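Local coordinates for tudor domain-containing protein 1 (Mus musculus, PDB 4B9W), which represses transposable elements during spermatogenesis through the piRNA pathway, binding arginine-methylated Piwi proteins through Tudor domains, of which this is the third, extended one, at residues Q50-Y55 / P71-F76; E43-L48 / V101-V106; G94-H99 / D112-I117; V21-M26 / G30-H35. All blocks are in the same frame, centred on the assembly; numbering follows the deposited sequence.

Interaction 1. Residues Q50-Y55 / P71-F76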
loop_
_atom_site.group_PDB
_atom_site.type_symbol
_atom_site.label_atom_id
_atom_site.label_comp_id
_atom_site.label_asym_id
_atom_site.label_seq_id
_atom_site.Cartn_x
_atom_site.Cartn_y
_atom_site.Cartn_z
ATOM N N GLN A 50 -20.647 10.505 16.336
ATOM C CA GLN A 50 -21.801 11.370 16.453
ATOM C C GLN A 50 -21.332 12.825 16.479
ATOM O O GLN A 50 -21.849 13.664 15.751
ATOM C CB GLN A 50 -22.607 11.017 17.709
ATOM C CG GLN A 50 -23.753 11.969 17.983
ATOM C CD GLN A 50 -24.638 12.141 16.782
ATOM O OE1 GLN A 50 -25.280 11.185 16.363
ATOM N NE2 GLN A 50 -24.666 13.355 16.199
ATOM N N SER A 51 -20.329 13.119 17.293
ATOM C CA SER A 51 -19.822 14.483 17.380
ATOM C C SER A 51 -19.241 14.963 16.051
ATOM O O SER A 51 -19.326 16.146 15.743
ATOM C CB SER A 51 -18.783 14.617 18.492
ATOM O OG SER A 51 -19.403 14.527 19.763
ATOM N N LEU A 52 -18.662 14.049 15.270
ATOM C CA LEU A 52 -18.109 14.393 13.956
ATOM C C LEU A 52 -19.210 14.665 12.950
ATOM O O LEU A 52 -19.020 15.476 12.045
ATOM C CB LEU A 52 -17.203 13.273 13.394
ATOM C CG LEU A 52 -15.849 12.987 14.053
ATOM C CD1 LEU A 52 -14.999 12.079 13.159
ATOM C CD2 LEU A 52 -15.080 14.256 14.388
ATOM N N ALA A 53 -20.333 13.949 13.064
ATOM C CA ALA A 53 -21.479 14.200 12.181
ATOM C C ALA A 53 -22.004 15.621 12.379
ATOM O O ALA A 53 -22.294 16.324 11.424
ATOM C CB ALA A 53 -22.600 13.198 12.431
ATOM N N ASP A 54 -22.144 16.030 13.626
ATOM C CA ASP A 54 -22.660 17.372 13.943
ATOM C C ASP A 54 -21.687 18.434 13.451
ATOM O O ASP A 54 -22.070 19.358 12.754
ATOM C CB ASP A 54 -22.903 17.502 15.452
ATOM C CG ASP A 54 -23.900 16.477 15.977
ATOM O OD1 ASP A 54 -24.627 15.863 15.177
ATOM O OD2 ASP A 54 -23.957 16.265 17.199
ATOM N N TYR A 55 -20.415 18.252 13.792
ATOM C CA TYR A 55 -19.351 19.183 13.428
ATOM C C TYR A 55 -19.245 19.291 11.909
ATOM O O TYR A 55 -19.183 20.402 11.372
ATOM C CB TYR A 55 -18.016 18.726 14.052
ATOM C CG TYR A 55 -16.775 19.305 13.411
ATOM C CD1 TYR A 55 -16.383 20.628 13.654
ATOM C CD2 TYR A 55 -15.987 18.529 12.563
ATOM C CE1 TYR A 55 -15.250 21.161 13.051
ATOM C CE2 TYR A 55 -14.851 19.042 11.971
ATOM C CZ TYR A 55 -14.484 20.353 12.210
ATOM O OH TYR A 55 -13.354 20.850 11.608
ATOM N N PRO A 71 -3.959 14.485 9.671
ATOM C CA PRO A 71 -5.282 14.035 10.048
ATOM C C PRO A 71 -6.373 14.944 9.493
ATOM O O PRO A 71 -6.143 16.126 9.257
ATOM C CB PRO A 71 -5.250 14.071 11.582
ATOM C CG PRO A 71 -3.837 14.364 11.957
ATOM C CD PRO A 71 -3.255 15.099 10.809
ATOM N N CYS A 72 -7.534 14.359 9.250
ATOM C CA CYS A 72 -8.712 15.086 8.792
ATOM C C CYS A 72 -9.963 14.283 9.127
ATOM O O CYS A 72 -9.879 13.220 9.775
ATOM C CB CYS A 72 -8.634 15.338 7.289
ATOM S SG CYS A 72 -8.344 13.849 6.294
ATOM N N CYS A 73 -11.109 14.847 8.738
ATOM C CA CYS A 73 -12.399 14.194 8.700
ATOM C C CYS A 73 -12.656 13.938 7.239
ATOM O O CYS A 73 -12.495 14.846 6.417
ATOM C CB CYS A 73 -13.512 15.118 9.218
ATOM S SG CYS A 73 -13.386 15.599 10.960
ATOM N N ALA A 74 -13.068 12.715 6.902
ATOM C CA ALA A 74 -13.322 12.337 5.513
ATOM C C ALA A 74 -14.695 11.686 5.415
ATOM O O ALA A 74 -15.068 10.910 6.273
ATOM C CB ALA A 74 -12.239 11.378 5.012
ATOM N N PHE A 75 -15.436 12.014 4.364
ATOM C CA PHE A 75 -16.758 11.447 4.120
ATOM C C PHE A 75 -16.591 10.043 3.538
ATOM O O PHE A 75 -15.837 9.863 2.605
ATOM C CB PHE A 75 -17.499 12.369 3.134
ATOM C CG PHE A 75 -18.865 11.908 2.758
ATOM C CD1 PHE A 75 -19.929 12.104 3.609
ATOM C CD2 PHE A 75 -19.097 11.304 1.535
ATOM C CE1 PHE A 75 -21.205 11.675 3.262
ATOM C CE2 PHE A 75 -20.372 10.879 1.179
ATOM C CZ PHE A 75 -21.422 11.067 2.038
ATOM N N PHE A 76 -17.263 9.052 4.112
ATOM C CA PHE A 76 -17.214 7.667 3.614
ATOM C C PHE A 76 -18.523 7.326 2.888
ATOM O O PHE A 76 -19.596 7.205 3.507
ATOM C CB PHE A 76 -16.939 6.682 4.773
ATOM C CG PHE A 76 -16.967 5.234 4.364
ATOM C CD1 PHE A 76 -16.188 4.781 3.302
ATOM C CD2 PHE A 76 -17.792 4.319 5.016
ATOM C CE1 PHE A 76 -16.213 3.455 2.909
ATOM C CE2 PHE A 76 -17.825 2.992 4.620
ATOM C CZ PHE A 76 -17.038 2.558 3.561
#
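The flat group of this contact, the phenol ring of Y55, meets C73 at its rim: SG lies near the ring plane, 78° off the normal and 5.1 Å from the centroid of the Y55 ring. The touching carbon is Y55 CE2, 3.9 Å from C73 SG, which makes this a cysteine sulfur-aromatic contact of the edge type. Beyond the two segments, the ring of Y55 also meets that of F121, the two planes inclined at about 50°, and its hydroxyl is hydrogen-bonded to the carbonyl O of A116; the ring is thus fixed at its polar end, through the hydroxyl. No hydrogen bond joins the segments, and the apolar contact is small, burying 105 Å² in all. What this illustrates is a helix resting on a β-barrel: helix 41-57 lies across strand 71-76 of the five-stranded antiparallel sheet of the Tudor domain, an SH3-like fold, and a single residue on the outer side of the strand, C73, meets two residues three apart on the helix. Y55 has CG anti to its backbone N (chi1 161°), whereas C73 turns SG anti to its carbonyl carbon, which brings the sulfur within reach of both the ring edge and the leucine methyl. One turn back on the helix from Y55, L52 approaches the same sulfur with that methyl, CD2 standing 4.1 Å from C73 SG.

Interaction 2. Residues E43-L48 / V101-V106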
loop_
_atom_site.group_PDB
_atom_site.type_symbol
_atom_site.label_atom_id
_atom_site.label_comp_id
_atom_site.label_asym_id
_atom_site.label_seq_id
_atom_site.Cartn_x
_atom_site.Cartn_y
_atom_site.Cartn_z
ATOM N N GLU A 43 -18.158 2.340 22.512
ATOM C CA GLU A 43 -19.065 3.412 22.900
ATOM C C GLU A 43 -18.433 4.802 22.707
ATOM O O GLU A 43 -19.079 5.715 22.192
ATOM C CB GLU A 43 -19.517 3.241 24.343
ATOM C CG GLU A 43 -20.471 4.357 24.746
ATOM C CD GLU A 43 -21.087 4.160 26.104
ATOM O OE1 GLU A 43 -20.630 3.264 26.845
ATOM O OE2 GLU A 43 -22.029 4.921 26.426
ATOM N N LYS A 44 -17.185 4.968 23.138
ATOM C CA LYS A 44 -16.480 6.236 22.921
ATOM C C LYS A 44 -16.346 6.556 21.429
ATOM O O LYS A 44 -16.462 7.721 21.026
ATOM C CB LYS A 44 -15.088 6.204 23.565
ATOM C CG LYS A 44 -15.092 6.320 25.077
ATOM C CD LYS A 44 -13.761 5.878 25.669
ATOM C CE LYS A 44 -13.609 6.314 27.123
ATOM N NZ LYS A 44 -12.435 5.608 27.721
ATOM N N LEU A 45 -16.104 5.522 20.609
ATOM C CA LEU A 45 -16.012 5.701 19.163
ATOM C C LEU A 45 -17.357 6.102 18.530
ATOM O O LEU A 45 -17.389 6.990 17.684
ATOM C CB LEU A 45 -15.470 4.440 18.498
ATOM C CG LEU A 45 -15.336 4.490 16.985
ATOM C CD1 LEU A 45 -14.382 5.605 16.568
ATOM C CD2 LEU A 45 -14.886 3.113 16.519
ATOM N N ASP A 46 -18.455 5.460 18.934
ATOM C CA ASP A 46 -19.819 5.935 18.581
ATOM C C ASP A 46 -20.045 7.397 18.966
ATOM O O ASP A 46 -20.575 8.189 18.186
ATOM C CB ASP A 46 -20.899 5.110 19.298
ATOM C CG ASP A 46 -21.109 3.738 18.693
ATOM O OD1 ASP A 46 -20.819 3.540 17.491
ATOM O OD2 ASP A 46 -21.594 2.842 19.433
ATOM N N ASP A 47 -19.648 7.763 20.178
ATOM C CA ASP A 47 -19.861 9.138 20.637
ATOM C C ASP A 47 -19.063 10.168 19.825
ATOM O O ASP A 47 -19.587 11.233 19.478
ATOM C CB ASP A 47 -19.553 9.255 22.128
ATOM C CG ASP A 47 -20.577 8.518 22.994
ATOM O OD1 ASP A 47 -21.784 8.537 22.648
ATOM O OD2 ASP A 47 -20.173 7.915 24.008
ATOM N N LEU A 48 -17.809 9.841 19.522
ATOM C CA LEU A 48 -16.951 10.695 18.710
ATOM C C LEU A 48 -17.537 10.879 17.316
ATOM O O LEU A 48 -17.573 11.992 16.791
ATOM C CB LEU A 48 -15.538 10.109 18.619
ATOM C CG LEU A 48 -14.577 10.795 17.637
ATOM C CD1 LEU A 48 -14.400 12.262 18.003
ATOM C CD2 LEU A 48 -13.242 10.076 17.576
ATOM N N VAL A 101 -8.942 5.833 10.024
ATOM C CA VAL A 101 -8.070 5.378 11.123
ATOM C C VAL A 101 -8.747 4.523 12.196
ATOM O O VAL A 101 -8.082 3.771 12.916
ATOM C CB VAL A 101 -7.367 6.562 11.830
ATOM C CG1 VAL A 101 -6.418 7.281 10.883
ATOM C CG2 VAL A 101 -8.368 7.544 12.410
ATOM N N ASP A 102 -10.061 4.634 12.307
ATOM C CA ASP A 102 -10.799 3.809 13.260
ATOM C C ASP A 102 -11.356 2.507 12.670
ATOM O O ASP A 102 -12.040 1.775 13.386
ATOM C CB ASP A 102 -11.932 4.628 13.865
ATOM C CG ASP A 102 -11.425 5.785 14.701
ATOM O OD1 ASP A 102 -10.625 5.557 15.641
ATOM O OD2 ASP A 102 -11.878 6.911 14.443
ATOM N N TYR A 103 -11.063 2.212 11.393
ATOM C CA TYR A 103 -11.624 1.006 10.713
ATOM C C TYR A 103 -10.603 0.252 9.844
ATOM O O TYR A 103 -10.639 -0.966 9.789
ATOM C CB TYR A 103 -12.890 1.370 9.885
ATOM C CG TYR A 103 -13.968 2.031 10.748
ATOM C CD1 TYR A 103 -13.953 3.407 10.960
ATOM C CD2 TYR A 103 -14.961 1.279 11.375
ATOM C CE1 TYR A 103 -14.886 4.021 11.774
ATOM C CE2 TYR A 103 -15.922 1.879 12.165
ATOM C CZ TYR A 103 -15.865 3.264 12.379
ATOM O OH TYR A 103 -16.787 3.903 13.189
ATOM N N GLY A 104 -9.722 0.976 9.154
ATOM C CA GLY A 104 -8.614 0.370 8.433
ATOM C C GLY A 104 -8.758 0.333 6.928
ATOM O O GLY A 104 -7.847 -0.132 6.243
ATOM N N ASN A 105 -9.889 0.806 6.407
ATOM C CA ASN A 105 -10.083 0.948 4.956
ATOM C C ASN A 105 -9.513 2.252 4.417
ATOM O O ASN A 105 -9.374 3.265 5.146
ATOM C CB ASN A 105 -11.551 0.815 4.546
ATOM C CG ASN A 105 -12.450 1.825 5.227
ATOM O OD1 ASN A 105 -12.434 1.930 6.429
ATOM N ND2 ASN A 105 -13.243 2.561 4.451
ATOM N N VAL A 106 -9.155 2.202 3.144
ATOM C CA VAL A 106 -8.631 3.347 2.412
ATOM C C VAL A 106 -9.597 3.643 1.276
ATOM O O VAL A 106 -9.945 2.739 0.538
ATOM C CB VAL A 106 -7.225 3.044 1.831
ATOM C CG1 VAL A 106 -6.794 4.114 0.814
ATOM C CG2 VAL A 106 -6.204 2.912 2.956
#
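L45 extends from its helix past the side chain of D102, the two pointing in opposite directions, while the phenol of Y103 crosses it obliquely. The isobutyl group splits its work between its branches. L45 CD1 lies against the carboxylate, 3.5 Å from D102 CG, and L45 CD2 meets the phenol end, 3.9 Å from Y103 OH, a hydroxyl that also has a weak hydrogen bond with N49 ND2. With CG anti to the backbone N (chi1 179°), the leucine extends far enough from the helix for its two methyls to touch both neighbouring residues of the loop. Cut back to an alanine, this position is likely to lose the apolar cover on one side of the D102 carboxylate and open a gap beside the end of Y103. The carboxylate has polar partners of its own: D102 OD1 takes a salt bridge from R84 and a hydrogen bond from the backbone N of Q127. Y103 in turn packs on a modified side chain of the bound peptide, and N105 is hydrogen-bonded to one, consistent with this loop lining the methylarginine pocket. The contact therefore sets helix 41-57 against the turn between strands 96-100 and 106-109, with Y83 of strand 81-90 meeting the Y103 ring edge-to-face.

Interaction 3. Residues G94-H99 / D112-I117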
loop_
_atom_site.group_PDB
_atom_site.type_symbol
_atom_site.label_atom_id
_atom_site.label_comp_id
_atom_site.label_asym_id
_atom_site.label_seq_id
_atom_site.Cartn_x
_atom_site.Cartn_y
_atom_site.Cartn_z
ATOM N N GLY A 94 -6.237 15.458 -8.527
ATOM C CA GLY A 94 -6.582 16.365 -7.414
ATOM C C GLY A 94 -7.310 15.642 -6.296
ATOM O O GLY A 94 -7.504 16.188 -5.214
ATOM N N ASN A 95 -7.730 14.413 -6.542
ATOM C CA ASN A 95 -8.341 13.608 -5.472
ATOM C C ASN A 95 -7.310 13.116 -4.490
ATOM O O ASN A 95 -6.113 13.121 -4.777
ATOM C CB ASN A 95 -9.105 12.425 -6.057
ATOM C CG ASN A 95 -10.356 12.859 -6.755
ATOM O OD1 ASN A 95 -10.621 14.050 -6.856
ATOM N ND2 ASN A 95 -11.124 11.902 -7.252
ATOM N N VAL A 96 -7.789 12.691 -3.331
ATOM C CA VAL A 96 -6.937 12.330 -2.203
ATOM C C VAL A 96 -7.400 10.946 -1.696
ATOM O O VAL A 96 -8.611 10.716 -1.537
ATOM C CB VAL A 96 -7.056 13.395 -1.067
ATOM C CG1 VAL A 96 -6.210 13.020 0.132
ATOM C CG2 VAL A 96 -6.657 14.794 -1.549
ATOM N N LYS A 97 -6.463 10.019 -1.474
ATOM C CA LYS A 97 -6.801 8.775 -0.768
ATOM C C LYS A 97 -6.585 8.931 0.704
ATOM O O LYS A 97 -5.545 9.419 1.151
ATOM C CB LYS A 97 -5.999 7.577 -1.253
ATOM C CG LYS A 97 -6.360 7.204 -2.662
ATOM C CD LYS A 97 -5.914 5.820 -3.004
ATOM C CE LYS A 97 -6.320 5.519 -4.424
ATOM N NZ LYS A 97 -5.625 4.302 -4.899
ATOM N N VAL A 98 -7.571 8.478 1.457
ATOM C CA VAL A 98 -7.561 8.618 2.888
ATOM C C VAL A 98 -7.666 7.257 3.558
ATOM O O VAL A 98 -8.390 6.387 3.072
ATOM C CB VAL A 98 -8.705 9.529 3.359
ATOM C CG1 VAL A 98 -8.441 10.941 2.878
ATOM C CG2 VAL A 98 -10.061 8.997 2.873
ATOM N N HIS A 99 -6.905 7.098 4.641
ATOM C CA HIS A 99 -6.968 5.958 5.536
ATOM C C HIS A 99 -7.907 6.239 6.662
ATOM O O HIS A 99 -7.645 7.099 7.504
ATOM C CB HIS A 99 -5.587 5.667 6.114
ATOM C CG HIS A 99 -5.563 4.450 6.988
ATOM N ND1 HIS A 99 -5.298 3.214 6.498
ATOM C CD2 HIS A 99 -5.856 4.292 8.330
ATOM C CE1 HIS A 99 -5.385 2.319 7.513
ATOM N NE2 HIS A 99 -5.732 2.995 8.631
ATOM N N ASP A 112 -14.201 18.179 -1.609
ATOM C CA ASP A 112 -15.423 18.452 -0.861
ATOM C C ASP A 112 -15.736 17.380 0.180
ATOM O O ASP A 112 -16.632 17.559 0.988
ATOM C CB ASP A 112 -16.625 18.555 -1.789
ATOM C CG ASP A 112 -16.583 19.780 -2.664
ATOM O OD1 ASP A 112 -15.793 20.709 -2.406
ATOM O OD2 ASP A 112 -17.353 19.803 -3.639
ATOM N N GLN A 113 -15.018 16.264 0.138
ATOM C CA GLN A 113 -15.268 15.149 1.026
ATOM C C GLN A 113 -14.218 15.101 2.163
ATOM O O GLN A 113 -14.122 14.118 2.901
ATOM C CB GLN A 113 -15.302 13.855 0.208
ATOM C CG GLN A 113 -16.503 13.746 -0.718
ATOM C CD GLN A 113 -16.517 12.488 -1.592
ATOM O OE1 GLN A 113 -15.475 11.985 -2.027
ATOM N NE2 GLN A 113 -17.715 11.979 -1.862
ATOM N N LEU A 114 -13.453 16.186 2.296
ATOM C CA LEU A 114 -12.453 16.350 3.328
ATOM C C LEU A 114 -12.761 17.618 4.129
ATOM O O LEU A 114 -13.176 18.617 3.568
ATOM C CB LEU A 114 -11.073 16.501 2.699
ATOM C CG LEU A 114 -10.503 15.282 1.983
ATOM C CD1 LEU A 114 -9.182 15.677 1.336
ATOM C CD2 LEU A 114 -10.330 14.139 2.974
ATOM N N GLN A 115 -12.588 17.544 5.438
ATOM C CA GLN A 115 -12.666 18.700 6.309
ATOM C C GLN A 115 -11.521 18.616 7.317
ATOM O O GLN A 115 -11.123 17.515 7.748
ATOM C CB GLN A 115 -14.038 18.759 7.018
ATOM C CG GLN A 115 -15.195 18.986 6.047
ATOM C CD GLN A 115 -16.505 19.311 6.750
ATOM O OE1 GLN A 115 -16.524 20.083 7.711
ATOM N NE2 GLN A 115 -17.612 18.709 6.276
ATOM N N ALA A 116 -10.976 19.770 7.686
ATOM C CA ALA A 116 -9.983 19.827 8.769
ATOM C C ALA A 116 -10.551 19.169 10.043
ATOM O O ALA A 116 -11.749 19.253 10.297
ATOM C CB ALA A 116 -9.564 21.269 9.046
ATOM N N ILE A 117 -9.702 18.473 10.803
ATOM C CA ILE A 117 -10.110 17.913 12.095
ATOM C C ILE A 117 -9.620 18.842 13.220
ATOM O O ILE A 117 -8.662 19.603 13.033
ATOM C CB ILE A 117 -9.601 16.468 12.290
ATOM C CG1 ILE A 117 -10.379 15.798 13.434
ATOM C CG2 ILE A 117 -8.089 16.434 12.521
ATOM C CD1 ILE A 117 -10.315 14.283 13.440
#
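The core of the Tudor barrel is where this contact belongs: strands 96-100 and 114-116 are not adjacent in the five-stranded antiparallel sheet, yet its curvature brings their inward side chains together. L114 is the shared element, and each of its methyls has its own valine. L114 CD1 lies 3.9 Å from V96 CG2 and equally near V96 CB, the two side chains meeting at a slant, whereas L114 CD2 touches V98 CG1 at 3.7 Å as the leucine and that valine pass in opposite directions. The valines, two residues apart, point to the same side of their strand, and the forked end of the leucine spans them. Their rotamers differ: V96 has CG1 anti to its backbone N (chi1 178°), while in V98 this methyl is anti to the carbonyl carbon (chi1 -67°) and becomes the one that reaches L114. No hydrogen bond crosses between the segments, and 108 Å² is buried by apolar contact alone. All three residues are shielded from solvent. Around them, V109 of strand 106-109 and C72 of strand 71-76 also touch L114, V98 packs on A74 of strand 71-76, and V96 lies on V87 of strand 81-90, so that every strand of the sheet contributes to this core.

Interaction 4. Residues V21-M26 / G30-H35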
loop_
_atom_site.group_PDB
_atom_site.type_symbol
_atom_site.label_atom_id
_atom_site.label_comp_id
_atom_site.label_asym_id
_atom_site.label_seq_id
_atom_site.Cartn_x
_atom_site.Cartn_y
_atom_site.Cartn_z
ATOM N N VAL A 21 -11.948 -8.971 20.494
ATOM C CA VAL A 21 -11.937 -8.211 19.270
ATOM C C VAL A 21 -13.142 -8.548 18.400
ATOM O O VAL A 21 -13.750 -9.618 18.515
ATOM C CB VAL A 21 -10.655 -8.481 18.451
ATOM C CG1 VAL A 21 -9.413 -8.122 19.262
ATOM C CG2 VAL A 21 -10.607 -9.921 17.957
ATOM N N VAL A 22 -13.493 -7.592 17.554
ATOM C CA VAL A 22 -14.342 -7.800 16.400
ATOM C C VAL A 22 -13.488 -7.283 15.245
ATOM O O VAL A 22 -12.840 -6.234 15.368
ATOM C CB VAL A 22 -15.689 -7.012 16.460
ATOM C CG1 VAL A 22 -16.701 -7.729 17.358
ATOM C CG2 VAL A 22 -15.474 -5.580 16.926
ATOM N N VAL A 23 -13.441 -8.053 14.160
ATOM C CA VAL A 23 -12.687 -7.670 12.980
ATOM C C VAL A 23 -13.506 -6.610 12.213
ATOM O O VAL A 23 -14.651 -6.859 11.861
ATOM C CB VAL A 23 -12.381 -8.914 12.119
ATOM C CG1 VAL A 23 -11.649 -8.531 10.823
ATOM C CG2 VAL A 23 -11.568 -9.928 12.936
ATOM N N CYS A 24 -12.947 -5.426 11.996
ATOM C CA CYS A 24 -13.671 -4.365 11.270
ATOM C C CYS A 24 -13.223 -4.197 9.797
ATOM O O CYS A 24 -13.910 -3.577 8.970
ATOM C CB CYS A 24 -13.563 -3.040 12.028
ATOM S SG CYS A 24 -11.874 -2.523 12.427
ATOM N N MET A 25 -12.058 -4.713 9.457
ATOM C CA MET A 25 -11.671 -4.698 8.053
ATOM C C MET A 25 -10.732 -5.871 7.799
ATOM O O MET A 25 -10.046 -6.342 8.710
ATOM C CB MET A 25 -11.066 -3.333 7.668
ATOM C CG MET A 25 -10.692 -3.166 6.189
ATOM S SD MET A 25 -12.078 -3.124 5.040
ATOM C CE MET A 25 -11.233 -3.620 3.516
ATOM N N MET A 26 -10.771 -6.385 6.574
ATOM C CA MET A 26 -10.092 -7.616 6.230
ATOM C C MET A 26 -9.485 -7.517 4.843
ATOM O O MET A 26 -10.150 -7.111 3.891
ATOM C CB MET A 26 -11.102 -8.747 6.261
ATOM C CG MET A 26 -10.643 -10.034 5.609
ATOM S SD MET A 26 -9.684 -11.086 6.700
ATOM C CE MET A 26 -10.548 -12.608 6.341
ATOM N N GLY A 30 -2.620 -11.897 6.893
ATOM C CA GLY A 30 -1.464 -11.097 7.258
ATOM C C GLY A 30 -1.778 -9.619 7.443
ATOM O O GLY A 30 -0.894 -8.809 7.774
ATOM N N GLU A 31 -3.046 -9.281 7.238
ATOM C CA GLU A 31 -3.477 -7.907 7.228
ATOM C C GLU A 31 -4.983 -7.779 7.450
ATOM O O GLU A 31 -5.782 -7.802 6.503
ATOM C CB GLU A 31 -3.088 -7.298 5.893
ATOM C CG GLU A 31 -3.401 -5.826 5.754
ATOM C CD GLU A 31 -3.089 -5.315 4.351
ATOM O OE1 GLU A 31 -3.023 -6.119 3.378
ATOM O OE2 GLU A 31 -2.934 -4.102 4.215
ATOM N N PHE A 32 -5.364 -7.602 8.697
ATOM C CA PHE A 32 -6.739 -7.340 9.009
ATOM C C PHE A 32 -6.799 -6.381 10.169
ATOM O O PHE A 32 -5.822 -6.205 10.889
ATOM C CB PHE A 32 -7.513 -8.633 9.308
ATOM C CG PHE A 32 -6.998 -9.405 10.491
ATOM C CD1 PHE A 32 -5.877 -10.199 10.384
ATOM C CD2 PHE A 32 -7.653 -9.331 11.734
ATOM C CE1 PHE A 32 -5.399 -10.911 11.479
ATOM C CE2 PHE A 32 -7.184 -10.037 12.825
ATOM C CZ PHE A 32 -6.063 -10.840 12.692
ATOM N N TYR A 33 -7.951 -5.747 10.328
ATOM C CA TYR A 33 -8.103 -4.692 11.294
ATOM C C TYR A 33 -9.156 -5.068 12.314
ATOM O O TYR A 33 -10.191 -5.629 11.961
ATOM C CB TYR A 33 -8.462 -3.395 10.561
ATOM C CG TYR A 33 -7.288 -2.861 9.799
ATOM C CD1 TYR A 33 -6.940 -3.385 8.562
ATOM C CD2 TYR A 33 -6.487 -1.874 10.337
ATOM C CE1 TYR A 33 -5.836 -2.920 7.874
ATOM C CE2 TYR A 33 -5.385 -1.397 9.647
ATOM C CZ TYR A 33 -5.067 -1.921 8.430
ATOM O OH TYR A 33 -3.982 -1.450 7.756
ATOM N N CYS A 34 -8.874 -4.766 13.581
ATOM C CA CYS A 34 -9.783 -5.113 14.667
ATOM C C CYS A 34 -10.108 -3.907 15.518
ATOM O O CYS A 34 -9.266 -3.032 15.720
ATOM C CB CYS A 34 -9.165 -6.175 15.584
ATOM S SG CYS A 34 -8.958 -7.827 14.867
ATOM N N HIS A 35 -11.342 -3.874 16.009
ATOM C CA HIS A 35 -11.668 -3.112 17.185
ATOM C C HIS A 35 -11.401 -3.973 18.393
ATOM O O HIS A 35 -11.923 -5.091 18.496
ATOM C CB HIS A 35 -13.119 -2.701 17.174
ATOM C CG HIS A 35 -13.462 -1.721 16.094
ATOM N ND1 HIS A 35 -14.660 -1.725 15.464
ATOM C CD2 HIS A 35 -12.725 -0.694 15.539
ATOM C CE1 HIS A 35 -14.690 -0.739 14.557
ATOM N NE2 HIS A 35 -13.496 -0.106 14.594
#
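Strands 21-26 and 31-35 run antiparallel with a classic β bulge, C24 and M25 together facing Y33, the N-to-C directions of the two short segments making an angle of 136°. The carbonyl O of Y33 takes both amides from the same face of its plane, C24 N at 2.8 Å and M25 N at 3.3 Å. Beyond the bulge, Y33 N returns a nearly straight bond to M25 O of 2.7 Å; before it, V22 and H35 form a hydrogen-bonded pair. The extra residue tips the side chain of C24 onto the imidazole of H35: C24 SG lies over one face, 3.8 Å from the H35 ring centroid and 16° off its normal, with CB adding a CH-π contact. At the edge of this ring is a methyl of V22, whose CG2 also lies 3.7 Å from H35 CB. The imidazole's NE2 is hydrogen-bonded to the carbonyl O of D102, which ties the hairpin to the peptide-binding loop. Without the imidazole, a serine here is likely to leave the D102 carbonyl without this donor and the C24 sulfur without its ring. On the other side of the sheet, V23 CG2 reaches C34 SG at 3.9 Å and also the ring of F32, and M26 SD rests against F32 CB at 4.2 Å. Outside the hairpin, E31 pairs in a salt bridge with a basic side chain of the bound peptide, and the backbone of M26 is hydrogen-bonded to the peptide. Such a bulged β hairpin, here part of the second β domain that distinguishes an extended Tudor domain, is consistent with one wall of the peptide groove.

All four contacts belong to the extended Tudor domain and together run from one lobe to the other. Interaction 4, the hairpin, comes first along the chain; helix 41-57 follows it and supplies one side of both interaction 1 and interaction 2, centres about 10 Å apart, with interaction 1 nested inside the loop that interaction 2 closes. Interaction 1 closes before interaction 3 opens, whereas interactions 2 and 3 cross, their segments alternating. Interactions 1 and 3, centres about 11 Å apart, reach neighbouring strands of one sheet, from outside the barrel and from within. The centre of interaction 4 stands about 22 to 23 Å from theirs but about 12 Å from that of interaction 2, which bridges barrel and hairpin near the bound methylarginine peptide.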